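Local coordinates for protein NAD-dependent epimerase/dehydratase (Methanobrevibacter ruminantium, PDB 6DNT) that binds NAD and a UDP-linked amino sugar and probably interconverts UDP-N-acetylglucosamine with its 4-epimer, at residues 46-49 / 50-54; 246-250 / 251-255. All coordinates share one frame; numbering follows the deposited sequence.

Interaction 1 of 2, residues 46-49 / 50-54; sequences GFIG and SHIVD. With NAD (nicotinamide-adenine-dinucleotide), chain B.
The glycine-rich turn of a Rossmann-type beta-alpha-beta unit, where strand 38-42 hands over to helix 47-56, meets the pyrophosphate of NAD here while its helix is secured one turn on. Two consecutive backbone amides each take one phosphate. Phe47 N binds O1A of NAD at 2.9 Å, and Ile48 N reaches O1N of the cofactor at 2.8 Å; both bonds are almost straight, at 177° and 173°. Gly46 lies so near the cofactor that a beta carbon there would collide with O5B, which is consistent with a glycine at this place in what reads as a GxGxxG motif.

Behind the phosphates, Ser50 grips the carbonyl of Gly46 twice. Ser50 N reaches Gly46 O at 3.0 Å from above the carbonyl plane, and Ser50 OG reaches the same oxygen in that plane at 2.8 Å. The second bond depends on the first torsion placing OG between the backbone N and the carbonyl carbon (chi1 66°), from where it points back to Gly46 O; Arg211 is a further partner of this hydroxyl. Further along, Val53 N closes the helical turn on Gly49 O at 2.9 Å. The imidazole of His51 sets CD2 3.1 Å from Phe47 O, which lies at the ring edge, while NE2 bonds to the carbonyl of Pro210.

The hydrophobic side chains serve the cofactor as well. The Phe47 ring offers its edge to O2N of NAD, in plane, and Ile48 sends CD1 to within 3.7 Å of C2N in the nicotinamide ring. Within 46-54 the phosphate oxygens are bound by the N-H groups of Phe47 and Ile48 and not by cationic side chains, and the helix dipole would be expected to add to the attraction at this first turn.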
ATOM      1  N   GLY A  46      15.008   2.884  19.536  1.00 11.69           N
ATOM      2  CA  GLY A  46      14.712   1.455  19.386  1.00 11.08           C
ATOM      3  C   GLY A  46      15.948   0.626  19.108  1.00 11.04           C
ATOM      4  O   GLY A  46      17.068   1.110  19.124  1.00 11.17           O
ATOM      5  N   PHE A  47      15.710  -0.649  18.812  1.00 10.57           N
ATOM      6  CA  PHE A  47      16.769  -1.627  18.599  1.00 10.46           C
ATOM      7  C   PHE A  47      17.672  -1.202  17.460  1.00 10.14           C
ATOM      8  O   PHE A  47      18.860  -0.979  17.670  1.00 10.15           O
ATOM      9  CB  PHE A  47      16.138  -3.029  18.396  1.00 10.39           C
ATOM     10  CG  PHE A  47      17.013  -4.044  17.716  1.00 10.28           C
ATOM     11  CD1 PHE A  47      18.330  -4.272  18.110  1.00 10.17           C
ATOM     12  CD2 PHE A  47      16.471  -4.866  16.716  1.00 10.21           C
ATOM     13  CE1 PHE A  47      19.105  -5.229  17.470  1.00 10.50           C
ATOM     14  CE2 PHE A  47      17.232  -5.824  16.088  1.00 10.13           C
ATOM     15  CZ  PHE A  47      18.556  -6.020  16.467  1.00 10.54           C
ATOM     16  N   ILE A  48      17.117  -1.012  16.270  1.00 10.08           N
ATOM     17  CA  ILE A  48      17.941  -0.716  15.110  1.00 10.24           C
ATOM     18  C   ILE A  48      18.342   0.766  15.145  1.00 10.36           C
ATOM     19  O   ILE A  48      19.498   1.112  14.892  1.00 10.74           O
ATOM     20  CB  ILE A  48      17.220  -1.082  13.792  1.00 10.17           C
ATOM     21  CG1 ILE A  48      16.877  -2.578  13.800  1.00 10.51           C
ATOM     22  CG2 ILE A  48      18.086  -0.718  12.591  1.00 10.01           C
ATOM     23  CD1 ILE A  48      16.176  -3.085  12.576  1.00 10.54           C
ATOM     24  N   GLY A  49      17.369   1.624  15.439  1.00 11.02           N
ATOM     25  CA  GLY A  49      17.577   3.072  15.378  1.00 11.56           C
ATOM     26  C   GLY A  49      18.686   3.562  16.285  1.00 11.67           C
ATOM     27  O   GLY A  49      19.473   4.415  15.872  1.00 12.18           O
ATOM     28  N   SER A  50      18.793   2.969  17.471  1.00 11.56           N
ATOM     29  CA  SER A  50      19.848   3.353  18.418  1.00 12.11           C
ATOM     30  C   SER A  50      21.245   3.103  17.856  1.00 12.22           C
ATOM     31  O   SER A  50      22.156   3.870  18.114  1.00 12.88           O
ATOM     32  CB  SER A  50      19.669   2.665  19.784  1.00 12.03           C
ATOM     33  OG  SER A  50      19.849   1.255  19.687  1.00 12.66           O
ATOM     34  N   HIS A  51      21.414   2.051  17.062  1.00 12.21           N
ATOM     35  CA  HIS A  51      22.704   1.774  16.440  1.00 12.54           C
ATOM     36  C   HIS A  51      23.030   2.757  15.329  1.00 12.65           C
ATOM     37  O   HIS A  51      24.198   3.063  15.119  1.00 12.90           O
ATOM     38  CB  HIS A  51      22.775   0.322  15.923  1.00 12.84           C
ATOM     39  CG  HIS A  51      22.850  -0.693  17.022  1.00 12.87           C
ATOM     40  ND1 HIS A  51      24.023  -0.981  17.684  1.00 13.66           N
ATOM     41  CD2 HIS A  51      21.894  -1.453  17.606  1.00 13.09           C
ATOM     42  CE1 HIS A  51      23.794  -1.898  18.609  1.00 13.16           C
ATOM     43  NE2 HIS A  51      22.510  -2.203  18.581  1.00 14.08           N
ATOM     44  N   ILE A  52      22.010   3.251  14.621  1.00 13.11           N
ATOM     45  CA  ILE A  52      22.197   4.295  13.608  1.00 13.34           C
ATOM     46  C   ILE A  52      22.610   5.604  14.281  1.00 13.28           C
ATOM     47  O   ILE A  52      23.561   6.256  13.826  1.00 13.89           O
ATOM     48  CB  ILE A  52      20.956   4.481  12.719  1.00 13.88           C
ATOM     49  CG1 ILE A  52      20.761   3.227  11.854  1.00 14.31           C
ATOM     50  CG2 ILE A  52      21.094   5.741  11.849  1.00 14.14           C
ATOM     51  CD1 ILE A  52      19.370   3.076  11.298  1.00 14.41           C
ATOM     52  N   VAL A  53      21.910   5.967  15.350  1.00 12.95           N
ATOM     53  CA  VAL A  53      22.267   7.157  16.125  1.00 13.06           C
ATOM     54  C   VAL A  53      23.711   7.056  16.597  1.00 14.18           C
ATOM     55  O   VAL A  53      24.461   8.004  16.432  1.00 14.03           O
ATOM     56  CB  VAL A  53      21.331   7.423  17.321  1.00 13.34           C
ATOM     57  CG1 VAL A  53      21.826   8.640  18.117  1.00 13.50           C
ATOM     58  CG2 VAL A  53      19.911   7.673  16.844  1.00 13.39           C
ATOM     59  N   ASP A  54      24.096   5.913  17.169  1.00 14.26           N
ATOM     60  CA  ASP A  54      25.483   5.729  17.651  1.00 15.71           C
ATOM     61  C   ASP A  54      26.503   5.999  16.559  1.00 16.01           C
ATOM     62  O   ASP A  54      27.557   6.588  16.818  1.00 16.58           O
ATOM     63  CB  ASP A  54      25.711   4.308  18.185  1.00 16.35           C
ATOM     64  CG  ASP A  54      25.043   4.037  19.528  1.00 17.19           C
ATOM     65  OD1 ASP A  54      24.605   4.961  20.253  1.00 18.91           O
ATOM     66  OD2 ASP A  54      24.967   2.839  19.881  1.00 19.25           O
TER
HETATM   67  PA  NAD B 401      11.778  -1.161  17.765  1.00 10.97           P
HETATM   68  O1A NAD B 401      12.945  -1.473  18.653  1.00 10.85           O
HETATM   69  O2A NAD B 401      10.403  -1.363  18.299  1.00 11.10           O
HETATM   70  O5B NAD B 401      11.974   0.367  17.290  1.00 11.24           O
HETATM   71  C5B NAD B 401      10.866   1.175  16.898  1.00 11.34           C
HETATM   72  C4B NAD B 401      11.025   2.487  17.639  1.00 11.01           C
HETATM   73  O4B NAD B 401      10.000   3.379  17.195  1.00 11.22           O
HETATM   74  C3B NAD B 401      10.855   2.342  19.147  1.00 11.11           C
HETATM   75  O3B NAD B 401      11.933   3.003  19.794  1.00 11.15           O
HETATM   76  C2B NAD B 401       9.499   2.957  19.456  1.00 11.06           C
HETATM   77  O2B NAD B 401       9.373   3.576  20.748  1.00 11.33           O
HETATM   78  C1B NAD B 401       9.342   3.951  18.321  1.00 10.92           C
HETATM   79  N9A NAD B 401       7.970   4.221  17.870  1.00 11.60           N
HETATM   80  C8A NAD B 401       7.026   3.318  17.506  1.00 11.47           C
HETATM   81  N7A NAD B 401       5.902   3.943  17.076  1.00 12.16           N
HETATM   82  C5A NAD B 401       6.152   5.280  17.127  1.00 12.17           C
HETATM   83  C6A NAD B 401       5.405   6.507  16.811  1.00 12.77           C
HETATM   84  N6A NAD B 401       4.150   6.427  16.341  1.00 13.25           N
HETATM   85  N1A NAD B 401       6.034   7.705  17.018  1.00 12.26           N
HETATM   86  C2A NAD B 401       7.290   7.781  17.491  1.00 11.98           C
HETATM   87  N3A NAD B 401       8.038   6.696  17.800  1.00 11.69           N
HETATM   88  C4A NAD B 401       7.508   5.449  17.635  1.00 11.80           C
HETATM   89  O3  NAD B 401      11.912  -1.975  16.382  1.00 10.71           O
HETATM   90  PN  NAD B 401      13.197  -2.268  15.505  1.00 10.65           P
HETATM   91  O1N NAD B 401      14.339  -1.359  15.849  1.00 10.76           O
HETATM   92  O2N NAD B 401      13.422  -3.755  15.467  1.00 11.55           O
HETATM   93  O5D NAD B 401      12.609  -1.870  14.069  1.00 10.63           O
HETATM   94  C5D NAD B 401      13.006  -0.639  13.454  1.00 10.59           C
HETATM   95  C4D NAD B 401      12.424  -0.611  12.042  1.00 10.70           C
HETATM   96  O4D NAD B 401      12.963  -1.701  11.290  1.00 10.80           O
HETATM   97  C3D NAD B 401      10.907  -0.758  12.017  1.00 10.94           C
HETATM   98  O3D NAD B 401      10.341   0.055  10.973  1.00 10.88           O
HETATM   99  C2D NAD B 401      10.713  -2.222  11.708  1.00 11.35           C
HETATM  100  O2D NAD B 401       9.443  -2.477  11.122  1.00 12.39           O
HETATM  101  C1D NAD B 401      11.876  -2.485  10.778  1.00 11.27           C
HETATM  102  N1N NAD B 401      12.292  -3.888  10.678  1.00 11.82           N
HETATM  103  C2N NAD B 401      12.848  -4.529  11.721  1.00 11.77           C
HETATM  104  C3N NAD B 401      13.255  -5.854  11.606  1.00 12.01           C
HETATM  105  C7N NAD B 401      13.873  -6.635  12.742  1.00 12.13           C
HETATM  106  O7N NAD B 401      14.203  -7.798  12.537  1.00 12.23           O
HETATM  107  N7N NAD B 401      14.031  -6.104  13.951  1.00 11.76           N
HETATM  108  C4N NAD B 401      13.081  -6.487  10.371  1.00 12.63           C
HETATM  109  C5N NAD B 401      12.497  -5.814   9.312  1.00 12.48           C
HETATM  110  C6N NAD B 401      12.094  -4.506   9.494  1.00 12.42           C

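Interaction 2 of 2, residues 246-250 / 251-255; sequences DFIYV and KEIAK
Tyr249 O receives two backbone amides from the turn that follows it: Ile253 N at 3.1 Å, and Glu252 N, a weak bond, at 2.9 Å. Ala254 N then continues the ladder to Val250 O at 3.0 Å. Tyr249 holds the N-cap position, where strand 244-249 of the central sheet passes directly into helix 250-262; the axes of 247-249 and 251-255 make an angle of 73°. Its side chain, with CG anti to the backbone N (chi1 -168°), runs beside the extended chain of Lys251, both pointing the same way; CE2 of Tyr249 lies 3.8 Å from CG of Lys251. The phenol OH and Lys251 NZ converge on one carboxylate oxygen, OE2 of Glu334 in helix 328-341. Replacing Tyr249 by an alanine would probably leave the aliphatic stem of Lys251 without its flanking ring and Glu334 with one donor fewer. Beneath the turn, Ile248 crosses Glu252 at about a right angle, its CD1 3.8 Å from Glu252 CB, while CG1 of Ile248 meets CD1 of Ile253 at 3.8 Å. The carboxylate of Glu252 leads away to the amide of Asp324.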
ATOM      1  N   ASP A 246      17.706 -15.720   6.647  1.00 11.56           N
ATOM      2  CA  ASP A 246      18.839 -14.933   6.206  1.00 12.65           C
ATOM      3  C   ASP A 246      19.062 -13.883   7.299  1.00 12.80           C
ATOM      4  O   ASP A 246      18.409 -12.822   7.315  1.00 14.13           O
ATOM      5  CB  ASP A 246      18.492 -14.293   4.859  1.00 13.16           C
ATOM      6  CG  ASP A 246      19.701 -13.782   4.091  1.00 14.05           C
ATOM      7  OD1 ASP A 246      20.751 -13.434   4.695  1.00 15.52           O
ATOM      8  OD2 ASP A 246      19.576 -13.683   2.843  1.00 14.51           O
ATOM      9  N   PHE A 247      19.934 -14.212   8.249  1.00 12.15           N
ATOM     10  CA  PHE A 247      20.195 -13.339   9.400  1.00 12.23           C
ATOM     11  C   PHE A 247      21.190 -12.260   9.031  1.00 12.74           C
ATOM     12  O   PHE A 247      22.131 -12.490   8.267  1.00 13.53           O
ATOM     13  CB  PHE A 247      20.722 -14.139  10.600  1.00 12.21           C
ATOM     14  CG  PHE A 247      19.717 -15.080  11.185  1.00 12.19           C
ATOM     15  CD1 PHE A 247      18.690 -14.612  11.994  1.00 11.88           C
ATOM     16  CD2 PHE A 247      19.769 -16.450  10.915  1.00 12.34           C
ATOM     17  CE1 PHE A 247      17.758 -15.469  12.541  1.00 12.06           C
ATOM     18  CE2 PHE A 247      18.825 -17.309  11.456  1.00 11.98           C
ATOM     19  CZ  PHE A 247      17.827 -16.827  12.280  1.00 12.05           C
ATOM     20  N   ILE A 248      20.991 -11.073   9.597  1.00 12.58           N
ATOM     21  CA  ILE A 248      21.821  -9.906   9.290  1.00 12.60           C
ATOM     22  C   ILE A 248      22.013  -9.080  10.564  1.00 12.16           C
ATOM     23  O   ILE A 248      21.070  -8.783  11.286  1.00 11.09           O
ATOM     24  CB  ILE A 248      21.208  -9.090   8.118  1.00 13.25           C
ATOM     25  CG1 ILE A 248      22.046  -7.864   7.770  1.00 14.23           C
ATOM     26  CG2 ILE A 248      19.775  -8.673   8.397  1.00 13.64           C
ATOM     27  CD1 ILE A 248      23.378  -8.190   7.159  1.00 14.75           C
ATOM     28  N   TYR A 249      23.261  -8.748  10.864  1.00 12.11           N
ATOM     29  CA  TYR A 249      23.589  -8.080  12.112  1.00 12.55           C
ATOM     30  C   TYR A 249      23.155  -6.619  12.105  1.00 12.40           C
ATOM     31  O   TYR A 249      23.250  -5.939  11.074  1.00 12.30           O
ATOM     32  CB  TYR A 249      25.100  -8.161  12.345  1.00 13.09           C
ATOM     33  CG  TYR A 249      25.584  -7.766  13.725  1.00 13.81           C
ATOM     34  CD1 TYR A 249      25.006  -8.305  14.879  1.00 14.10           C
ATOM     35  CD2 TYR A 249      26.671  -6.904  13.881  1.00 14.70           C
ATOM     36  CE1 TYR A 249      25.466  -7.972  16.140  1.00 14.83           C
ATOM     37  CE2 TYR A 249      27.141  -6.570  15.147  1.00 15.11           C
ATOM     38  CZ  TYR A 249      26.538  -7.114  16.268  1.00 15.15           C
ATOM     39  OH  TYR A 249      26.968  -6.806  17.537  1.00 17.11           O
ATOM     40  N   VAL A 250      22.685  -6.155  13.260  1.00 11.95           N
ATOM     41  CA  VAL A 250      22.130  -4.806  13.396  1.00 12.11           C
ATOM     42  C   VAL A 250      23.134  -3.709  13.011  1.00 13.09           C
ATOM     43  O   VAL A 250      22.722  -2.673  12.462  1.00 12.12           O
ATOM     44  CB  VAL A 250      21.562  -4.555  14.807  1.00 12.18           C
ATOM     45  CG1 VAL A 250      22.666  -4.543  15.873  1.00 12.12           C
ATOM     46  CG2 VAL A 250      20.734  -3.260  14.846  1.00 12.37           C
ATOM     47  N   LYS A 251      24.428  -3.919  13.275  1.00 13.56           N
ATOM     48  CA  LYS A 251      25.421  -2.905  12.879  1.00 15.09           C
ATOM     49  C   LYS A 251      25.624  -2.844  11.377  1.00 15.11           C
ATOM     50  O   LYS A 251      25.963  -1.787  10.844  1.00 15.23           O
ATOM     51  CB  LYS A 251      26.741  -3.067  13.643  1.00 16.38           C
ATOM     52  CG  LYS A 251      26.521  -2.851  15.122  1.00 17.55           C
ATOM     53  CD  LYS A 251      27.819  -2.760  15.888  1.00 19.52           C
ATOM     54  CE  LYS A 251      27.545  -2.839  17.379  1.00 20.98           C
ATOM     55  NZ  LYS A 251      28.812  -2.772  18.150  1.00 22.91           N
ATOM     56  N   GLU A 252      25.349  -3.944  10.678  1.00 14.98           N
ATOM     57  CA  GLU A 252      25.355  -3.944   9.227  1.00 15.83           C
ATOM     58  C   GLU A 252      24.141  -3.194   8.675  1.00 14.27           C
ATOM     59  O   GLU A 252      24.253  -2.488   7.686  1.00 14.04           O
ATOM     60  CB  GLU A 252      25.396  -5.370   8.672  1.00 17.61           C
ATOM     61  CG  GLU A 252      26.618  -6.176   9.086  1.00 19.53           C
ATOM     62  CD  GLU A 252      27.867  -5.810   8.292  1.00 22.04           C
ATOM     63  OE1 GLU A 252      28.178  -4.615   8.169  1.00 26.83           O
ATOM     64  OE2 GLU A 252      28.563  -6.724   7.796  1.00 23.43           O
ATOM     65  N   ILE A 253      22.994  -3.346   9.323  1.00 13.04           N
ATOM     66  CA  ILE A 253      21.794  -2.580   8.956  1.00 12.73           C
ATOM     67  C   ILE A 253      22.058  -1.071   9.103  1.00 12.63           C
ATOM     68  O   ILE A 253      21.683  -0.287   8.227  1.00 12.88           O
ATOM     69  CB  ILE A 253      20.572  -2.983   9.807  1.00 12.71           C
ATOM     70  CG1 ILE A 253      20.177  -4.447   9.549  1.00 12.74           C
ATOM     71  CG2 ILE A 253      19.391  -2.058   9.519  1.00 12.74           C
ATOM     72  CD1 ILE A 253      19.781  -4.771   8.122  1.00 12.73           C
ATOM     73  N   ALA A 254      22.710  -0.684  10.196  1.00 13.47           N
ATOM     74  CA  ALA A 254      23.062   0.715  10.413  1.00 13.85           C
ATOM     75  C   ALA A 254      23.967   1.240   9.293  1.00 14.91           C
ATOM     76  O   ALA A 254      23.710   2.315   8.737  1.00 14.78           O
ATOM     77  CB  ALA A 254      23.693   0.909  11.779  1.00 14.14           C
ATOM     78  N   LYS A 255      24.990   0.462   8.930  1.00 15.53           N
ATOM     79  CA  LYS A 255      25.864   0.823   7.801  1.00 16.52           C
ATOM     80  C   LYS A 255      25.086   1.002   6.490  1.00 15.59           C
ATOM     81  O   LYS A 255      25.284   1.986   5.762  1.00 14.95           O
ATOM     82  CB  LYS A 255      26.969  -0.218   7.594  1.00 18.61           C
ATOM     83  CG  LYS A 255      28.133  -0.083   8.557  1.00 21.92           C
ATOM     84  CD  LYS A 255      29.273  -1.030   8.182  1.00 24.10           C
ATOM     85  CE  LYS A 255      30.307  -1.137   9.298  0.70 25.45           C
ATOM     86  NZ  LYS A 255      31.442  -2.019   8.896  0.70 26.89           N
TER

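Both contacts sit at the start of a helix that follows a strand of the same sheet, yet they use the backbone groups at a helix start differently. In interaction 1 the first amides of helix 47-56 are spent on the cofactor; in interaction 2 there is no ligand, and a tyrosine carbonyl closes the opening turn. The two helices pack against each other: CD2 of His51 lies 3.5 Å from CG2 of Val250, and CG2 of Ile48 is 3.6 Å from CG2 of Ile253. Every touching residue of interaction 1 is buried; of those of interaction 2 only Lys251 is exposed, and its side chain brings a salt bridge to the C-terminal helix 328-341.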